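Local structure of beta-glucoside phosphorylase BglX (Unidentified, 5VQE) at residues Lys9-Val21 against Ala348-Pro360. The protein cleaves beta-glucosides, probably by phosphorolysis with inorganic phosphate, as a member of glycoside hydrolase family 3 whose pocket holds a 2-fluoroglucose. Numbering follows the deposited sequence.
Sequences KPYNLSKEQITWV and ARILGMKAKLRLP
Tyr11 sets its ring edge-on against helix 348-356, at the bare backbone of Gly352 and Met353. From CB, which stands beside the helix, CG sits anti to the carbonyl carbon, and this swings the ring inward. CD1 then meets the Gly352 carbonyl, CE1 comes 3.4 Å from Met353 N, and OH gives its proton to Arg349 O at 2.7 Å, well off the line of that C=O (108°). Met353, bent at chi2, lays its methyl CE over one ring face, 3.7 Å from the ring centroid, a CH-pi contact with the sulfur set obliquely behind. An alanine in place of Tyr11 would probably leave the Met353 methyl without its aromatic platform and Arg349 O without this donor. Next door, Lys356 NZ, turned by a kink at the end of its chain, gives Pro10 O a 2.8 Å hydrogen bond.

On helix 15-21, whose N-to-C direction makes 135° with that of helix 348-356, Val21 fits as a knob among Ala348, Leu351, Gly352 and Ala355. Trp20 turns its six-membered ring under Pro360, whose CG stands 3.5 Å from the centroid, while Leu351 O lies in the ring plane at the edge. Gln17 closes a capping box with Ser14: OE1 accepts from Ser14 N on a lone pair, and Ser14 OG, at the N-cap, accepts in return from Gln17 N. The amide thus held stacks almost parallel (7°) on the guanidinium of Arg358, the positive-phi residue of the Schellman motif that ends the helix. One water joins Ser14 OG to Arg358 NH2, another Gln17 NE2 to Lys356 O.

The contact ties the N-terminal segment to helix 340-356 of the TIM-barrel-type domain. With its polar ends tied to main-chain carbonyls and capping groups, the register and rotation of the apolar packing between them are probably set.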
# COMPACT_ATOMS: atom_id res chain seq x y z
N LYS A 9 10.80 -9.08 -22.38
CA LYS A 9 10.40 -8.87 -21.00
C LYS A 9 9.99 -7.41 -20.78
O LYS A 9 10.68 -6.50 -21.25
CB LYS A 9 11.56 -9.23 -20.08
CG LYS A 9 11.32 -9.01 -18.60
CD LYS A 9 12.42 -9.68 -17.78
CE LYS A 9 13.65 -8.80 -17.69
NZ LYS A 9 14.81 -9.56 -17.13
N PRO A 10 8.89 -7.14 -20.05
CA PRO A 10 7.99 -8.07 -19.36
C PRO A 10 6.74 -8.43 -20.17
O PRO A 10 5.77 -8.91 -19.59
CB PRO A 10 7.60 -7.28 -18.12
CG PRO A 10 7.47 -5.89 -18.65
CD PRO A 10 8.54 -5.75 -19.73
N TYR A 11 6.76 -8.18 -21.48
CA TYR A 11 5.63 -8.51 -22.35
C TYR A 11 5.73 -9.93 -22.89
O TYR A 11 4.85 -10.76 -22.63
CB TYR A 11 5.54 -7.50 -23.50
CG TYR A 11 5.00 -6.15 -23.08
CD1 TYR A 11 3.63 -5.93 -23.01
CD2 TYR A 11 5.85 -5.11 -22.74
CE1 TYR A 11 3.13 -4.71 -22.62
CE2 TYR A 11 5.36 -3.89 -22.35
CZ TYR A 11 4.00 -3.69 -22.28
OH TYR A 11 3.53 -2.47 -21.88
N ASN A 12 6.79 -10.23 -23.65
CA ASN A 12 7.02 -11.58 -24.17
C ASN A 12 5.85 -12.05 -25.03
O ASN A 12 5.44 -13.21 -24.95
CB ASN A 12 7.27 -12.58 -23.04
CG ASN A 12 8.34 -12.12 -22.07
OD1 ASN A 12 8.08 -11.96 -20.87
ND2 ASN A 12 9.54 -11.91 -22.57
N LEU A 13 5.30 -11.16 -25.85
CA LEU A 13 4.14 -11.51 -26.65
C LEU A 13 4.55 -12.32 -27.88
O LEU A 13 5.67 -12.22 -28.38
CB LEU A 13 3.37 -10.27 -27.09
CG LEU A 13 2.79 -9.40 -25.97
CD1 LEU A 13 2.01 -8.25 -26.54
CD2 LEU A 13 1.89 -10.19 -25.03
N SER A 14 3.61 -13.13 -28.35
CA SER A 14 3.79 -13.89 -29.57
C SER A 14 3.53 -13.02 -30.80
O SER A 14 2.98 -11.92 -30.71
CB SER A 14 2.85 -15.09 -29.59
OG SER A 14 1.51 -14.66 -29.78
N LYS A 15 3.92 -13.54 -31.96
CA LYS A 15 3.66 -12.84 -33.22
C LYS A 15 2.19 -12.47 -33.35
O LYS A 15 1.86 -11.35 -33.76
CB LYS A 15 4.11 -13.71 -34.40
CG LYS A 15 3.66 -13.23 -35.78
CD LYS A 15 4.13 -14.20 -36.87
CE LYS A 15 3.41 -13.98 -38.20
NZ LYS A 15 3.94 -14.89 -39.27
N GLU A 16 1.29 -13.40 -33.01
CA GLU A 16 -0.13 -13.15 -33.20
C GLU A 16 -0.66 -12.12 -32.20
O GLU A 16 -1.55 -11.33 -32.54
CB GLU A 16 -0.91 -14.46 -33.09
CG GLU A 16 -2.41 -14.28 -33.09
N GLN A 17 -0.14 -12.12 -30.98
CA GLN A 17 -0.56 -11.13 -29.99
C GLN A 17 -0.11 -9.73 -30.39
O GLN A 17 -0.84 -8.75 -30.19
CB GLN A 17 0.01 -11.48 -28.61
CG GLN A 17 -0.62 -12.70 -27.97
CD GLN A 17 0.08 -13.11 -26.71
OE1 GLN A 17 1.28 -13.39 -26.71
NE2 GLN A 17 -0.66 -13.14 -25.60
N ILE A 18 1.09 -9.62 -30.95
CA ILE A 18 1.58 -8.34 -31.43
C ILE A 18 0.75 -7.87 -32.61
O ILE A 18 0.48 -6.67 -32.76
CB ILE A 18 3.08 -8.45 -31.78
CG1 ILE A 18 3.88 -8.74 -30.51
CG2 ILE A 18 3.58 -7.19 -32.44
CD1 ILE A 18 5.35 -9.13 -30.74
N THR A 19 0.30 -8.80 -33.46
CA THR A 19 -0.57 -8.43 -34.57
C THR A 19 -1.90 -7.89 -34.05
O THR A 19 -2.44 -6.93 -34.60
CB THR A 19 -0.79 -9.63 -35.49
OG1 THR A 19 0.44 -9.93 -36.17
CG2 THR A 19 -1.87 -9.35 -36.55
N TRP A 20 -2.42 -8.47 -32.96
CA TRP A 20 -3.64 -7.94 -32.37
C TRP A 20 -3.43 -6.52 -31.84
O TRP A 20 -4.28 -5.64 -32.04
CB TRP A 20 -4.14 -8.85 -31.24
CG TRP A 20 -5.36 -8.28 -30.58
CD1 TRP A 20 -6.65 -8.43 -30.99
CD2 TRP A 20 -5.40 -7.45 -29.42
NE1 TRP A 20 -7.49 -7.75 -30.16
CE2 TRP A 20 -6.76 -7.14 -29.18
CE3 TRP A 20 -4.43 -6.94 -28.56
CZ2 TRP A 20 -7.16 -6.34 -28.12
CZ3 TRP A 20 -4.83 -6.15 -27.51
CH2 TRP A 20 -6.18 -5.86 -27.29
N VAL A 21 -2.31 -6.28 -31.16
CA VAL A 21 -2.04 -4.94 -30.63
C VAL A 21 -2.03 -3.92 -31.75
O VAL A 21 -2.67 -2.87 -31.67
CB VAL A 21 -0.72 -4.92 -29.84
CG1 VAL A 21 -0.36 -3.51 -29.45
CG2 VAL A 21 -0.80 -5.81 -28.61
N ALA A 348 0.19 1.44 -27.23
CA ALA A 348 0.74 0.13 -27.57
C ALA A 348 1.13 -0.63 -26.31
O ALA A 348 0.92 -1.85 -26.22
CB ALA A 348 1.94 0.28 -28.50
N ARG A 349 1.72 0.05 -25.33
CA ARG A 349 2.12 -0.63 -24.11
C ARG A 349 0.91 -0.99 -23.25
O ARG A 349 0.95 -1.99 -22.52
CB ARG A 349 3.11 0.23 -23.31
CG ARG A 349 4.55 0.01 -23.71
CD ARG A 349 5.50 0.53 -22.66
NE ARG A 349 6.89 0.13 -22.90
CZ ARG A 349 7.80 0.87 -23.52
NH1 ARG A 349 7.50 2.07 -23.98
NH2 ARG A 349 9.03 0.41 -23.68
N ILE A 350 -0.16 -0.21 -23.32
CA ILE A 350 -1.40 -0.54 -22.62
C ILE A 350 -2.05 -1.77 -23.25
O ILE A 350 -2.37 -2.74 -22.56
CB ILE A 350 -2.36 0.66 -22.65
CG1 ILE A 350 -1.73 1.85 -21.92
CG2 ILE A 350 -3.70 0.29 -22.05
CD1 ILE A 350 -2.46 3.15 -22.12
N LEU A 351 -2.27 -1.72 -24.56
CA LEU A 351 -2.85 -2.86 -25.25
C LEU A 351 -1.98 -4.10 -25.10
O LEU A 351 -2.50 -5.21 -25.03
CB LEU A 351 -3.04 -2.52 -26.72
CG LEU A 351 -4.07 -1.44 -27.00
CD1 LEU A 351 -3.99 -1.02 -28.46
CD2 LEU A 351 -5.45 -1.94 -26.66
N GLY A 352 -0.66 -3.92 -25.05
CA GLY A 352 0.22 -5.07 -24.92
C GLY A 352 0.03 -5.81 -23.61
O GLY A 352 0.16 -7.04 -23.55
N MET A 353 -0.27 -5.08 -22.53
CA MET A 353 -0.52 -5.76 -21.27
C MET A 353 -1.87 -6.47 -21.29
O MET A 353 -2.02 -7.53 -20.68
CB MET A 353 -0.44 -4.77 -20.10
CG MET A 353 1.00 -4.45 -19.67
SD MET A 353 1.82 -5.89 -18.96
CE MET A 353 3.57 -5.49 -19.12
N LYS A 354 -2.85 -5.89 -22.00
CA LYS A 354 -4.13 -6.56 -22.17
C LYS A 354 -3.98 -7.84 -22.97
O LYS A 354 -4.58 -8.87 -22.63
CB LYS A 354 -5.11 -5.59 -22.83
CG LYS A 354 -5.43 -4.41 -21.92
CD LYS A 354 -6.34 -3.38 -22.57
CE LYS A 354 -6.55 -2.20 -21.62
NZ LYS A 354 -7.66 -1.28 -21.98
N ALA A 355 -3.12 -7.82 -24.00
CA ALA A 355 -2.83 -9.03 -24.75
C ALA A 355 -2.03 -10.02 -23.91
O ALA A 355 -2.25 -11.24 -24.00
CB ALA A 355 -2.07 -8.69 -26.03
N LYS A 356 -1.10 -9.53 -23.08
CA LYS A 356 -0.34 -10.43 -22.22
C LYS A 356 -1.26 -11.23 -21.32
O LYS A 356 -1.05 -12.43 -21.10
CB LYS A 356 0.66 -9.61 -21.39
CG LYS A 356 1.57 -10.42 -20.45
CD LYS A 356 2.38 -9.48 -19.56
CE LYS A 356 3.06 -10.21 -18.41
NZ LYS A 356 4.13 -11.10 -18.90
N LEU A 357 -2.29 -10.58 -20.78
CA LEU A 357 -3.30 -11.22 -19.94
C LEU A 357 -4.28 -12.06 -20.74
O LEU A 357 -5.11 -12.75 -20.13
CB LEU A 357 -4.06 -10.14 -19.16
CG LEU A 357 -3.30 -9.43 -18.04
CD1 LEU A 357 -4.05 -8.20 -17.60
CD2 LEU A 357 -3.09 -10.37 -16.85
N ARG A 358 -4.24 -11.98 -22.07
CA ARG A 358 -5.17 -12.69 -22.94
C ARG A 358 -6.61 -12.27 -22.66
O ARG A 358 -7.53 -13.10 -22.69
CB ARG A 358 -5.01 -14.20 -22.83
CG ARG A 358 -3.57 -14.65 -22.80
CD ARG A 358 -3.39 -16.02 -23.42
NE ARG A 358 -3.32 -15.93 -24.88
CZ ARG A 358 -2.22 -16.11 -25.61
NH1 ARG A 358 -1.06 -16.40 -25.04
NH2 ARG A 358 -2.28 -16.01 -26.93
N LEU A 359 -6.83 -10.98 -22.39
CA LEU A 359 -8.19 -10.50 -22.20
C LEU A 359 -8.98 -10.56 -23.50
O LEU A 359 -10.17 -10.89 -23.47
CB LEU A 359 -8.19 -9.07 -21.65
CG LEU A 359 -7.43 -8.85 -20.34
CD1 LEU A 359 -7.57 -7.40 -19.88
CD2 LEU A 359 -7.91 -9.81 -19.24
N PRO A 360 -8.37 -10.26 -24.65
CA PRO A 360 -9.16 -10.25 -25.90
C PRO A 360 -9.77 -11.60 -26.22
O PRO A 360 -10.87 -11.65 -26.78
CB PRO A 360 -8.13 -9.84 -26.96
CG PRO A 360 -7.06 -9.14 -26.22
CD PRO A 360 -6.98 -9.82 -24.90
O HOH W 1 -0.25 -16.61 -29.38
O HOH W 2 0.55 -13.79 -22.95